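Local coordinates for cytosolic iron-sulfur protein assembly protein 1 (Saccharomyces cerevisiae, PDB 2HES) that acts late in cytosolic iron-sulfur protein assembly as an essential WD40 beta-propeller component, needed for the maturation of iron-sulfur proteins outside mitochondria, at residues A[21-26]-A[64-69]; A[36-41]-A[50-55]; A[72-77]-A[113-118]; A[158-163]-A[202-207]; A[253-258]-A[299-304]. One frame throughout, in Å; residues are numbered along the deposited sequence.

Contact 1: residues A[21-26]-A[64-69]; sequences DFSQGI and VAWRPH
Trp66 lies against strand 21-23 with its indole turned so that one face takes Ser23 and its N-H points at the backbone of Asp21. Ser23 CB stands over the five-membered ring, 3.8 Å from its centroid, a CH-pi contact shifted toward the rim. NE1 donates to Asp21 O at 3.0 Å; the oxygen lies in the ring plane, but the indole N-H comes from above the carbonyl plane and the bond is bent, 131° at the hydrogen. The carboxylate of Asp21 crosses the indole obliquely, the planes 32° apart. Its CG is anti to the backbone N (chi1 -162°), on the side of strand 64-66, and from there OD2 takes Trp66 N on its anti lone pair at 2.8 Å in a nearly straight bond. A water lies within bonding distance of the same OD2 and of Trp66 O. At the far end of the indole Ile26, crossing at about a right angle, sets CG2 3.6 Å from Trp66 CZ2. Ser23 OG reaches His69 N through a second water and also bonds Thr70 O. The two strands, nearly parallel and 6.3 Å apart at the axes, are the innermost strands of propeller blades WD 1 and WD 2; strand 26-31 follows the first through a type I' turn, strand 72-77 flanks the second, and Trp66 also packs on Ala28 and Leu73.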
# COMPACT_ATOMS: atom_id res chain seq x y z
N ASP A 21 -1.38 7.37 3.60
CA ASP A 21 -0.75 6.58 4.65
C ASP A 21 -0.90 7.35 5.93
O ASP A 21 -0.87 8.59 5.90
CB ASP A 21 0.75 6.35 4.34
CG ASP A 21 1.35 5.18 5.16
OD1 ASP A 21 0.68 4.13 5.30
OD2 ASP A 21 2.50 5.32 5.63
N PHE A 22 -1.05 6.61 7.04
CA PHE A 22 -1.36 7.15 8.39
C PHE A 22 -0.27 6.82 9.40
O PHE A 22 0.10 5.66 9.56
CB PHE A 22 -2.68 6.50 8.85
CG PHE A 22 -3.27 7.07 10.12
CD1 PHE A 22 -3.82 8.35 10.12
CD2 PHE A 22 -3.35 6.31 11.28
CE1 PHE A 22 -4.39 8.88 11.26
CE2 PHE A 22 -3.93 6.82 12.44
CZ PHE A 22 -4.46 8.13 12.42
N SER A 23 0.22 7.83 10.11
CA SER A 23 1.16 7.60 11.20
C SER A 23 0.97 8.73 12.18
O SER A 23 0.87 9.85 11.75
CB SER A 23 2.61 7.64 10.68
OG SER A 23 3.55 7.38 11.74
N GLN A 24 0.94 8.41 13.47
CA GLN A 24 1.01 9.42 14.54
C GLN A 24 -0.13 10.43 14.40
O GLN A 24 0.09 11.64 14.50
CB GLN A 24 2.37 10.13 14.54
CG GLN A 24 3.54 9.17 14.68
CD GLN A 24 4.54 9.61 15.74
OE1 GLN A 24 4.48 9.16 16.90
NE2 GLN A 24 5.44 10.51 15.36
N GLY A 25 -1.31 9.91 14.11
CA GLY A 25 -2.51 10.74 13.96
C GLY A 25 -2.55 11.60 12.72
O GLY A 25 -3.38 12.50 12.63
N ILE A 26 -1.69 11.34 11.73
CA ILE A 26 -1.69 12.16 10.52
C ILE A 26 -1.80 11.31 9.24
O ILE A 26 -0.98 10.41 9.03
CB ILE A 26 -0.41 13.00 10.40
CG1 ILE A 26 -0.16 13.87 11.66
CG2 ILE A 26 -0.43 13.84 9.11
CD1 ILE A 26 0.95 14.94 11.44
N VAL A 64 2.71 7.56 -1.28
CA VAL A 64 3.27 8.24 -0.10
C VAL A 64 3.33 7.23 1.02
O VAL A 64 2.44 6.39 1.16
CB VAL A 64 2.44 9.49 0.35
CG1 VAL A 64 2.51 10.62 -0.69
CG2 VAL A 64 0.98 9.13 0.70
N ALA A 65 4.39 7.29 1.83
CA ALA A 65 4.46 6.43 3.00
C ALA A 65 5.29 7.05 4.11
O ALA A 65 6.41 7.55 3.84
CB ALA A 65 5.08 5.11 2.61
N TRP A 66 4.80 6.89 5.33
CA TRP A 66 5.48 7.36 6.53
C TRP A 66 6.53 6.35 6.97
O TRP A 66 6.27 5.13 7.01
CB TRP A 66 4.49 7.51 7.66
CG TRP A 66 3.50 8.61 7.51
CD1 TRP A 66 2.21 8.49 7.15
CD2 TRP A 66 3.72 10.02 7.75
NE1 TRP A 66 1.58 9.71 7.15
CE2 TRP A 66 2.48 10.67 7.52
CE3 TRP A 66 4.82 10.78 8.15
CZ2 TRP A 66 2.32 12.06 7.67
CZ3 TRP A 66 4.66 12.16 8.31
CH2 TRP A 66 3.42 12.78 8.08
N ARG A 67 7.69 6.85 7.38
CA ARG A 67 8.63 5.98 8.05
C ARG A 67 7.99 5.59 9.40
O ARG A 67 7.69 6.46 10.23
CB ARG A 67 9.97 6.68 8.24
CG ARG A 67 11.03 5.79 8.88
CD ARG A 67 12.23 6.60 9.32
NE ARG A 67 11.85 7.52 10.38
CZ ARG A 67 12.70 8.24 11.10
NH1 ARG A 67 14.01 8.15 10.88
NH2 ARG A 67 12.24 9.08 12.04
N PRO A 68 7.72 4.28 9.62
CA PRO A 68 6.75 3.86 10.68
C PRO A 68 6.95 4.45 12.08
O PRO A 68 8.09 4.68 12.51
CB PRO A 68 6.91 2.34 10.69
CG PRO A 68 7.29 2.03 9.26
CD PRO A 68 8.25 3.12 8.88
N HIS A 69 5.83 4.69 12.77
CA HIS A 69 5.77 5.31 14.11
C HIS A 69 6.59 6.60 14.25
O HIS A 69 6.98 6.99 15.36
CB HIS A 69 6.14 4.29 15.22
CG HIS A 69 5.37 3.00 15.13
ND1 HIS A 69 4.05 2.95 14.74
CD2 HIS A 69 5.75 1.72 15.37
CE1 HIS A 69 3.65 1.69 14.75
NE2 HIS A 69 4.66 0.92 15.13
O HOH W 1 4.37 3.52 6.46
O HOH W 2 3.32 4.33 12.42
O HOH W 3 4.98 6.59 17.11

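Contact 2: residues A[36-41]-A[50-55]; sequences IKLVSV and DVLDET
Leu52 packs against Ile36 across the outer hairpin of the WD 1 blade, formed by strands 36-40 and 47-52. Its CB sits 3.8 Å from Ile36 CB and 3.7 Å from Ile36 O. Next, CG remains beside that carbonyl oxygen, being anti to its own carbonyl carbon (chi1 -51°). At the tip CD1 meets Ile36 CG2 at 4.0 Å and, more loosely, Leu38 CD2 at 4.3 Å. Backbone bonds fix this register: Ile36 and Leu52 form a hydrogen-bonded antiparallel pair, with Leu52 N to Ile36 O at 2.8 Å, and Leu38 N binds Asp50 O at 3.0 Å. Lys37 and Val51, a non-hydrogen-bonded pair, occupy the opposite face, where Lys37 NZ bonds Leu12 O. Past the strand, Asp53 OD1 accepts from Thr55 N in an Asx turn. The face bearing Ile36, Leu38 and Leu52 lies against Leu73 of the next blade, with Asp50 on the same face bonded through OD2 to Met97 N: backbone bonds hold the hairpin, packing on Leu73 is apolar, and Asp50 adds a polar tie.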
# COMPACT_ATOMS: atom_id res chain seq x y z
N ILE A 36 1.38 17.35 -2.00
CA ILE A 36 1.05 16.40 -0.93
C ILE A 36 0.28 17.02 0.25
O ILE A 36 0.76 17.94 0.90
CB ILE A 36 2.36 15.79 -0.39
CG1 ILE A 36 3.11 15.07 -1.50
CG2 ILE A 36 2.09 14.87 0.78
CD1 ILE A 36 4.61 15.24 -1.47
N LYS A 37 -0.88 16.46 0.59
CA LYS A 37 -1.71 17.04 1.65
C LYS A 37 -1.79 16.19 2.94
O LYS A 37 -1.91 14.95 2.92
CB LYS A 37 -3.11 17.44 1.10
CG LYS A 37 -3.05 18.22 -0.24
CD LYS A 37 -4.36 18.98 -0.56
CE LYS A 37 -4.26 19.67 -1.91
NZ LYS A 37 -5.50 20.43 -2.31
N LEU A 38 -1.69 16.87 4.07
CA LEU A 38 -1.63 16.22 5.35
C LEU A 38 -2.87 16.55 6.14
O LEU A 38 -3.28 17.73 6.20
CB LEU A 38 -0.38 16.63 6.12
CG LEU A 38 1.00 16.55 5.44
CD1 LEU A 38 2.04 16.68 6.52
CD2 LEU A 38 1.22 15.26 4.64
N VAL A 39 -3.47 15.51 6.72
CA VAL A 39 -4.74 15.60 7.43
C VAL A 39 -4.63 15.06 8.86
O VAL A 39 -4.19 13.91 9.10
CB VAL A 39 -5.87 14.83 6.66
CG1 VAL A 39 -7.17 14.83 7.41
CG2 VAL A 39 -6.05 15.40 5.25
N SER A 40 -5.07 15.87 9.82
CA SER A 40 -5.15 15.46 11.21
C SER A 40 -6.42 14.63 11.38
O SER A 40 -7.48 15.03 10.88
CB SER A 40 -5.19 16.70 12.12
OG SER A 40 -5.21 16.30 13.46
N VAL A 41 -6.30 13.50 12.08
CA VAL A 41 -7.36 12.47 12.16
C VAL A 41 -7.51 11.84 13.54
O VAL A 41 -6.54 11.30 14.07
CB VAL A 41 -7.12 11.33 11.14
CG1 VAL A 41 -8.14 10.21 11.34
CG2 VAL A 41 -7.16 11.84 9.72
N ASP A 50 -1.41 20.69 6.29
CA ASP A 50 -0.29 21.19 5.48
C ASP A 50 -0.38 20.77 4.02
O ASP A 50 -1.01 19.75 3.69
CB ASP A 50 1.06 20.77 6.09
CG ASP A 50 2.22 21.66 5.66
OD1 ASP A 50 1.98 22.67 4.95
OD2 ASP A 50 3.38 21.37 6.05
N VAL A 51 0.25 21.57 3.16
CA VAL A 51 0.38 21.27 1.75
C VAL A 51 1.85 21.32 1.36
O VAL A 51 2.50 22.39 1.48
CB VAL A 51 -0.43 22.26 0.87
CG1 VAL A 51 -0.23 21.94 -0.59
CG2 VAL A 51 -1.92 22.25 1.23
N LEU A 52 2.38 20.18 0.91
CA LEU A 52 3.80 20.05 0.54
C LEU A 52 4.03 20.18 -0.96
O LEU A 52 3.48 19.42 -1.75
CB LEU A 52 4.37 18.71 1.03
CG LEU A 52 4.13 18.39 2.50
CD1 LEU A 52 4.69 17.00 2.89
CD2 LEU A 52 4.76 19.46 3.37
N ASP A 53 4.87 21.14 -1.36
CA ASP A 53 5.05 21.41 -2.79
C ASP A 53 6.48 21.77 -3.24
O ASP A 53 7.27 20.89 -3.61
CB ASP A 53 4.05 22.48 -3.24
CG ASP A 53 4.07 22.72 -4.74
OD1 ASP A 53 4.92 22.17 -5.45
OD2 ASP A 53 3.21 23.49 -5.23
N GLU A 54 6.78 23.07 -3.27
CA GLU A 54 8.06 23.60 -3.73
C GLU A 54 8.55 23.04 -5.06
O GLU A 54 9.76 22.87 -5.29
CB GLU A 54 9.11 23.53 -2.62
CG GLU A 54 8.62 24.12 -1.28
CD GLU A 54 8.16 25.60 -1.38
OE1 GLU A 54 7.10 25.86 -2.03
OE2 GLU A 54 8.84 26.49 -0.82
N THR A 55 7.61 22.78 -5.96
CA THR A 55 7.91 22.27 -7.30
C THR A 55 8.96 21.13 -7.25
O THR A 55 9.93 21.08 -8.02
CB THR A 55 8.30 23.43 -8.26
OG1 THR A 55 9.20 24.31 -7.57
CG2 THR A 55 7.06 24.22 -8.63

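Contact 3: residues A[72-77]-A[113-118]; sequences LLAAGS and VAWSND
Leu72 brings its CD2 to the six-membered end of the Trp115 indole, 3.6 Å from CH2 and 3.8 Å from CZ2, the two side chains crossing at about a right angle. Ala74 CB touches the same indole, 3.7 Å from Trp115 NE1. The indole NE1 bonds Ala65 O on the neighbouring strand 61-66. Further along, Val113 directs CG2 at Ala74 O and CG1 at Gly76, with CG1 3.8 Å from Gly76 N; a beta carbon at Gly76 would collide with that methyl. An alanine in place of Trp115 would probably leave Leu72 CD2 facing a gap and Ala65 O without its indole donor. Strand 72-77 belongs to the WD 2 blade and strand 113-115 to the WD 3 blade, and they run roughly antiparallel, 7.3 Å apart at the axes. All the touching residues are buried and the meeting atoms are mostly carbon, so the two blades pack here through apolar contact, with the tryptophan N-H satisfied outside this pair of strands.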
# COMPACT_ATOMS: atom_id res chain seq x y z
N LEU A 72 8.55 11.30 9.58
CA LEU A 72 9.26 11.46 8.32
C LEU A 72 8.49 10.78 7.19
O LEU A 72 8.03 9.65 7.37
CB LEU A 72 10.62 10.82 8.41
CG LEU A 72 11.47 10.83 7.16
CD1 LEU A 72 12.46 11.96 7.20
CD2 LEU A 72 12.20 9.47 7.14
N LEU A 73 8.40 11.44 6.04
CA LEU A 73 7.54 10.99 4.92
C LEU A 73 8.27 10.83 3.60
O LEU A 73 9.07 11.69 3.22
CB LEU A 73 6.37 11.99 4.74
CG LEU A 73 5.43 11.83 3.54
CD1 LEU A 73 4.54 10.64 3.73
CD2 LEU A 73 4.55 13.07 3.41
N ALA A 74 7.96 9.76 2.87
CA ALA A 74 8.47 9.57 1.52
C ALA A 74 7.34 9.70 0.50
O ALA A 74 6.20 9.32 0.79
CB ALA A 74 9.19 8.21 1.41
N ALA A 75 7.65 10.27 -0.67
CA ALA A 75 6.69 10.43 -1.79
C ALA A 75 7.29 10.10 -3.15
O ALA A 75 8.28 10.73 -3.56
CB ALA A 75 6.06 11.88 -1.78
N GLY A 76 6.68 9.13 -3.84
CA GLY A 76 7.12 8.67 -5.16
C GLY A 76 6.20 9.15 -6.28
O GLY A 76 4.98 9.22 -6.13
N SER A 77 6.80 9.44 -7.43
CA SER A 77 6.11 10.20 -8.46
C SER A 77 6.23 9.58 -9.82
O SER A 77 7.21 8.89 -10.14
CB SER A 77 6.69 11.62 -8.51
OG SER A 77 6.23 12.29 -9.69
N VAL A 113 6.11 3.46 -2.92
CA VAL A 113 7.18 3.57 -1.88
C VAL A 113 6.69 2.90 -0.62
O VAL A 113 5.48 2.98 -0.28
CB VAL A 113 7.61 5.05 -1.59
CG1 VAL A 113 8.12 5.74 -2.85
CG2 VAL A 113 6.47 5.87 -1.03
N ALA A 114 7.59 2.27 0.12
CA ALA A 114 7.20 1.58 1.34
C ALA A 114 8.43 1.38 2.21
O ALA A 114 9.52 1.04 1.68
CB ALA A 114 6.55 0.23 1.04
N TRP A 115 8.22 1.51 3.52
CA TRP A 115 9.30 1.41 4.50
C TRP A 115 9.26 0.07 5.27
O TRP A 115 8.17 -0.43 5.63
CB TRP A 115 9.17 2.48 5.58
CG TRP A 115 9.29 3.86 5.12
CD1 TRP A 115 8.32 4.67 4.61
CD2 TRP A 115 10.50 4.63 5.14
NE1 TRP A 115 8.86 5.92 4.33
CE2 TRP A 115 10.20 5.90 4.63
CE3 TRP A 115 11.81 4.35 5.56
CZ2 TRP A 115 11.16 6.91 4.52
CZ3 TRP A 115 12.78 5.35 5.44
CH2 TRP A 115 12.44 6.61 4.91
N SER A 116 10.43 -0.47 5.60
CA SER A 116 10.49 -1.58 6.56
C SER A 116 10.10 -1.08 7.94
O SER A 116 10.27 0.10 8.21
CB SER A 116 11.90 -2.17 6.58
OG SER A 116 12.85 -1.16 6.91
N ASN A 117 9.57 -1.95 8.82
CA ASN A 117 9.13 -1.49 10.14
C ASN A 117 10.26 -1.07 11.07
O ASN A 117 10.02 -0.29 11.97
CB ASN A 117 8.18 -2.46 10.85
CG ASN A 117 7.60 -1.86 12.16
OD1 ASN A 117 6.94 -0.79 12.15
ND2 ASN A 117 7.83 -2.54 13.29
N ASP A 118 11.50 -1.52 10.83
CA ASP A 118 12.64 -0.95 11.60
C ASP A 118 13.04 0.49 11.17
O ASP A 118 13.86 1.15 11.83
CB ASP A 118 13.85 -1.89 11.64
CG ASP A 118 14.51 -2.13 10.26
OD1 ASP A 118 14.22 -1.44 9.26
OD2 ASP A 118 15.37 -3.06 10.18

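Contact 4: residues A[158-163]-A[202-207]; sequences HVIWHP and SSDFDK
Phe205, Ile160 and Pro163 bury the most surface where strands 158-161 and 202-205 run side by side. The Phe205 ring carries His162 CB over its centre, 4.0 Å from the centroid, and the His162 imidazole turns its edge toward the same ring in an offset edge-to-face pair, planes at 69°. Ile160 CG2 lies 3.4 Å from Ser203 O, while its CD1 reaches Asp204 OD1 at 3.2 Å. Pro163 CG meets Lys207 CD at 3.7 Å, and Pro163 CD lies 3.9 Å from Phe205 CB. Ser202 CB stands over the centre of the His158 ring, 3.6 Å from the centroid, a CH-pi contact; His158 CG is anti to the backbone N (chi1 -172°), 3.6 Å from Ser202 CA. One water joins His158 ND1 to Ser203 OG; another donates to Trp161 O and Asp204 OD1. Lys207 NZ bonds Trp258 O, and Asp204 OD2 Trp258 N, of WD 6. Parallel inner strands of successive blades, here WD 4 and WD 5, meeting through side chains and water are characteristic of a WD40 beta-propeller centre.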
# COMPACT_ATOMS: atom_id res chain seq x y z
N HIS A 158 3.09 -2.10 -6.89
CA HIS A 158 2.95 -1.91 -5.46
C HIS A 158 4.03 -2.64 -4.70
O HIS A 158 4.45 -3.69 -5.14
CB HIS A 158 1.59 -2.49 -5.06
CG HIS A 158 1.19 -2.23 -3.65
ND1 HIS A 158 1.41 -3.14 -2.64
CD2 HIS A 158 0.55 -1.18 -3.08
CE1 HIS A 158 0.91 -2.69 -1.51
NE2 HIS A 158 0.41 -1.48 -1.74
N VAL A 159 4.49 -2.05 -3.58
CA VAL A 159 5.41 -2.70 -2.63
C VAL A 159 4.87 -2.53 -1.21
O VAL A 159 4.25 -1.50 -0.88
CB VAL A 159 6.87 -2.12 -2.69
CG1 VAL A 159 7.57 -2.69 -3.83
CG2 VAL A 159 6.85 -0.59 -2.80
N ILE A 160 5.07 -3.54 -0.37
CA ILE A 160 4.72 -3.45 1.04
C ILE A 160 5.61 -4.38 1.82
O ILE A 160 5.99 -5.45 1.33
CB ILE A 160 3.22 -3.69 1.32
CG1 ILE A 160 2.82 -3.14 2.69
CG2 ILE A 160 2.86 -5.20 1.10
CD1 ILE A 160 1.32 -3.03 2.86
N TRP A 161 6.03 -3.93 2.99
CA TRP A 161 6.76 -4.81 3.89
C TRP A 161 5.89 -5.48 4.93
O TRP A 161 4.85 -4.93 5.37
CB TRP A 161 7.85 -4.01 4.65
CG TRP A 161 8.84 -3.34 3.78
CD1 TRP A 161 8.69 -2.15 3.08
CD2 TRP A 161 10.20 -3.73 3.58
NE1 TRP A 161 9.85 -1.81 2.45
CE2 TRP A 161 10.80 -2.76 2.72
CE3 TRP A 161 10.99 -4.80 4.04
CZ2 TRP A 161 12.13 -2.85 2.29
CZ3 TRP A 161 12.29 -4.91 3.58
CH2 TRP A 161 12.86 -3.94 2.72
N HIS A 162 6.34 -6.66 5.37
CA HIS A 162 5.76 -7.35 6.52
C HIS A 162 5.80 -6.42 7.78
O HIS A 162 6.67 -5.56 7.84
CB HIS A 162 6.53 -8.65 6.73
CG HIS A 162 5.93 -9.55 7.76
ND1 HIS A 162 6.21 -9.46 9.11
CD2 HIS A 162 5.04 -10.57 7.63
CE1 HIS A 162 5.52 -10.38 9.76
NE2 HIS A 162 4.78 -11.04 8.89
N PRO A 163 4.84 -6.55 8.72
CA PRO A 163 4.77 -5.66 9.88
C PRO A 163 5.98 -5.73 10.81
O PRO A 163 6.20 -4.75 11.57
CB PRO A 163 3.49 -6.09 10.61
CG PRO A 163 3.24 -7.51 10.14
CD PRO A 163 3.68 -7.46 8.68
N SER A 202 -2.19 -4.62 -5.57
CA SER A 202 -1.65 -4.42 -4.20
C SER A 202 -1.72 -5.70 -3.43
O SER A 202 -2.44 -6.63 -3.79
CB SER A 202 -2.40 -3.33 -3.45
OG SER A 202 -3.67 -3.80 -3.06
N SER A 203 -0.95 -5.73 -2.35
CA SER A 203 -1.03 -6.84 -1.39
C SER A 203 -0.82 -6.31 0.02
O SER A 203 -0.44 -5.11 0.22
CB SER A 203 0.03 -7.88 -1.72
OG SER A 203 1.33 -7.44 -1.37
N ASP A 204 -1.08 -7.14 1.02
CA ASP A 204 -0.81 -6.72 2.44
C ASP A 204 -0.60 -7.98 3.23
O ASP A 204 -1.30 -8.97 2.99
CB ASP A 204 -1.98 -5.92 3.02
CG ASP A 204 -1.59 -5.06 4.24
OD1 ASP A 204 -0.40 -5.03 4.60
OD2 ASP A 204 -2.50 -4.43 4.82
N PHE A 205 0.34 -7.94 4.17
CA PHE A 205 0.59 -9.14 5.03
C PHE A 205 -0.39 -9.29 6.19
O PHE A 205 -0.88 -8.32 6.70
CB PHE A 205 2.00 -9.10 5.62
CG PHE A 205 3.08 -9.35 4.62
CD1 PHE A 205 3.53 -10.67 4.38
CD2 PHE A 205 3.65 -8.30 3.91
CE1 PHE A 205 4.53 -10.93 3.49
CE2 PHE A 205 4.68 -8.56 2.96
CZ PHE A 205 5.12 -9.89 2.77
N ASP A 206 -0.64 -10.55 6.57
CA ASP A 206 -1.43 -10.90 7.73
C ASP A 206 -0.69 -10.30 8.91
O ASP A 206 0.55 -10.34 8.93
CB ASP A 206 -1.46 -12.44 7.87
CG ASP A 206 -2.44 -12.96 8.97
OD1 ASP A 206 -3.03 -12.16 9.79
OD2 ASP A 206 -2.60 -14.21 8.95
N LYS A 207 -1.44 -9.76 9.87
CA LYS A 207 -0.80 -9.21 11.09
C LYS A 207 -0.75 -10.21 12.24
O LYS A 207 -0.17 -9.92 13.30
CB LYS A 207 -1.46 -7.90 11.51
CG LYS A 207 -1.62 -6.92 10.37
CD LYS A 207 -0.27 -6.57 9.68
CE LYS A 207 -0.38 -5.36 8.73
NZ LYS A 207 -1.19 -5.63 7.51
O HOH W 4 2.62 -5.63 -2.98
O HOH W 5 2.07 -5.61 5.81
O HOH W 6 2.20 -12.52 7.91

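Contact 5: residues A[253-258]-A[299-304]; sequences VYNVAW and NVVKWL
The Trp303 indole presents its edge to strand 253-258: Ala257 O lies near the ring plane, and NE1 donates to it at 3.0 Å from well above the carbonyl plane. Ala257 CB sits 3.7 Å from Trp303 CD1 and 3.6 Å from Val301 O. The Tyr254 ring and the Asn299 amide lie side by side, pointing the same way with planes 37° apart, Tyr254 CD2 3.8 Å from Asn299 OD1; beyond them Tyr254 OH bonds Glu297 and Asn299 ND2 bonds Asp317. These are the parallel inner strands of the WD 6 and WD 7 blades of the propeller, each with a classic beta bulge, Tyr254 with Asn255 opposite Val267 and Asn299 with Val300 opposite Gly315. The Asn255 amide bridges the two strands. Its OD1 accepts from Val301 N at 3.0 Å, 165° at the hydrogen, the donor tilted 26° from the amide carbonyl plane, and takes a second bond from a water that also accepts from Lys302 NZ. Val300 CG2, anti to its backbone N, lies 3.4 Å from Asn255 OD1. A leucine in place of Asn255 would probably leave Val301 N and this water without their acceptor. Asn255 CB rests 3.3 Å from Asn299 O, which also accepts from a water shared with Tyr254 O. Lys302 NZ, besides its water, bonds Phe20 O of the WD 1 blade.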
# COMPACT_ATOMS: atom_id res chain seq x y z
N VAL A 253 -9.91 -5.04 -8.65
CA VAL A 253 -9.79 -4.80 -7.21
C VAL A 253 -8.51 -3.98 -7.04
O VAL A 253 -7.40 -4.51 -7.20
CB VAL A 253 -9.68 -6.09 -6.41
CG1 VAL A 253 -9.56 -5.76 -4.93
CG2 VAL A 253 -10.94 -6.94 -6.59
N TYR A 254 -8.65 -2.67 -6.79
CA TYR A 254 -7.49 -1.81 -6.84
C TYR A 254 -6.68 -1.75 -5.54
O TYR A 254 -5.55 -1.30 -5.57
CB TYR A 254 -7.92 -0.37 -7.15
CG TYR A 254 -8.29 -0.10 -8.61
CD1 TYR A 254 -7.61 -0.70 -9.67
CD2 TYR A 254 -9.28 0.84 -8.92
CE1 TYR A 254 -7.97 -0.42 -11.02
CE2 TYR A 254 -9.60 1.13 -10.25
CZ TYR A 254 -8.94 0.54 -11.28
OH TYR A 254 -9.31 0.87 -12.61
N ASN A 255 -7.28 -2.11 -4.42
CA ASN A 255 -6.54 -2.05 -3.14
C ASN A 255 -7.09 -3.02 -2.09
O ASN A 255 -8.30 -3.23 -1.96
CB ASN A 255 -6.54 -0.57 -2.65
CG ASN A 255 -5.21 -0.13 -2.02
OD1 ASN A 255 -5.20 0.37 -0.91
ND2 ASN A 255 -4.10 -0.27 -2.75
N VAL A 256 -6.19 -3.62 -1.31
CA VAL A 256 -6.57 -4.40 -0.16
C VAL A 256 -5.76 -3.99 1.04
O VAL A 256 -4.62 -3.50 0.90
CB VAL A 256 -6.36 -5.95 -0.41
CG1 VAL A 256 -7.25 -6.46 -1.52
CG2 VAL A 256 -4.90 -6.22 -0.77
N ALA A 257 -6.33 -4.23 2.22
CA ALA A 257 -5.69 -3.88 3.51
C ALA A 257 -6.08 -4.88 4.56
O ALA A 257 -7.28 -5.21 4.71
CB ALA A 257 -6.11 -2.47 3.93
N TRP A 258 -5.09 -5.38 5.28
CA TRP A 258 -5.31 -6.42 6.24
C TRP A 258 -5.01 -5.80 7.59
O TRP A 258 -3.85 -5.45 7.89
CB TRP A 258 -4.44 -7.64 5.98
CG TRP A 258 -5.00 -8.94 6.57
CD1 TRP A 258 -5.83 -9.07 7.67
CD2 TRP A 258 -4.66 -10.27 6.18
NE1 TRP A 258 -6.08 -10.41 7.92
CE2 TRP A 258 -5.37 -11.16 7.03
CE3 TRP A 258 -3.87 -10.81 5.14
CZ2 TRP A 258 -5.32 -12.56 6.87
CZ3 TRP A 258 -3.80 -12.21 5.00
CH2 TRP A 258 -4.54 -13.07 5.86
N ASN A 299 -9.55 3.88 -5.20
CA ASN A 299 -8.18 3.44 -5.54
C ASN A 299 -7.41 2.90 -4.37
O ASN A 299 -6.41 2.17 -4.55
CB ASN A 299 -7.39 4.63 -6.10
CG ASN A 299 -7.99 5.15 -7.38
OD1 ASN A 299 -8.14 4.42 -8.36
ND2 ASN A 299 -8.33 6.44 -7.38
N VAL A 300 -7.83 3.31 -3.17
CA VAL A 300 -7.02 3.07 -1.95
C VAL A 300 -7.87 2.92 -0.71
O VAL A 300 -8.91 3.59 -0.58
CB VAL A 300 -5.84 4.12 -1.78
CG1 VAL A 300 -6.35 5.56 -1.66
CG2 VAL A 300 -5.01 3.78 -0.58
N VAL A 301 -7.44 2.02 0.18
CA VAL A 301 -8.12 1.78 1.45
C VAL A 301 -7.10 1.49 2.54
O VAL A 301 -6.14 0.77 2.29
CB VAL A 301 -9.15 0.60 1.34
CG1 VAL A 301 -8.45 -0.73 0.98
CG2 VAL A 301 -9.97 0.48 2.62
N LYS A 302 -7.33 2.03 3.74
CA LYS A 302 -6.47 1.77 4.90
C LYS A 302 -7.29 1.63 6.18
O LYS A 302 -8.30 2.29 6.33
CB LYS A 302 -5.47 2.93 5.08
CG LYS A 302 -4.36 3.04 4.04
CD LYS A 302 -3.43 1.82 4.09
CE LYS A 302 -2.00 2.17 3.73
NZ LYS A 302 -1.77 2.83 2.43
N TRP A 303 -6.81 0.81 7.10
CA TRP A 303 -7.39 0.65 8.43
C TRP A 303 -6.64 1.61 9.33
O TRP A 303 -5.40 1.57 9.35
CB TRP A 303 -7.10 -0.74 8.97
CG TRP A 303 -7.84 -1.84 8.32
CD1 TRP A 303 -7.35 -2.74 7.42
CD2 TRP A 303 -9.20 -2.21 8.56
NE1 TRP A 303 -8.33 -3.64 7.07
CE2 TRP A 303 -9.47 -3.34 7.76
CE3 TRP A 303 -10.22 -1.70 9.38
CZ2 TRP A 303 -10.71 -3.96 7.74
CZ3 TRP A 303 -11.45 -2.31 9.37
CH2 TRP A 303 -11.69 -3.44 8.55
N LEU A 304 -7.38 2.42 10.08
CA LEU A 304 -6.73 3.49 10.87
C LEU A 304 -6.74 3.19 12.35
O LEU A 304 -7.65 2.53 12.86
CB LEU A 304 -7.40 4.85 10.57
CG LEU A 304 -6.88 5.76 9.44
CD1 LEU A 304 -6.33 5.03 8.18
CD2 LEU A 304 -7.90 6.82 9.03
O HOH W 7 -4.44 1.62 -6.14
O HOH W 8 -3.41 1.07 0.87

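Contacts 1, 3, 4 and 5 lie around the propeller centre, each joining neighbouring blades: WD 1 to 2, 2 to 3, 4 to 5 and 6 to 7. Contact 2 lies further out, within the WD 1 sheet that contact 1 also reaches, and is nested inside the chain loop that contact 1 closes; the rest follow in series. Contacts 1 and 3 share the sheet of strands 61-66 and 72-77, their centres 9 Å apart. Contacts 4 and 5, 11 Å apart, touch, whereas contacts 2 and 4 are 25 Å apart. Contact 5 touches contact 1 through Lys302 and Leu304, where the last blade meets the first; strand 5-11 completes the last sheet, closing the ring.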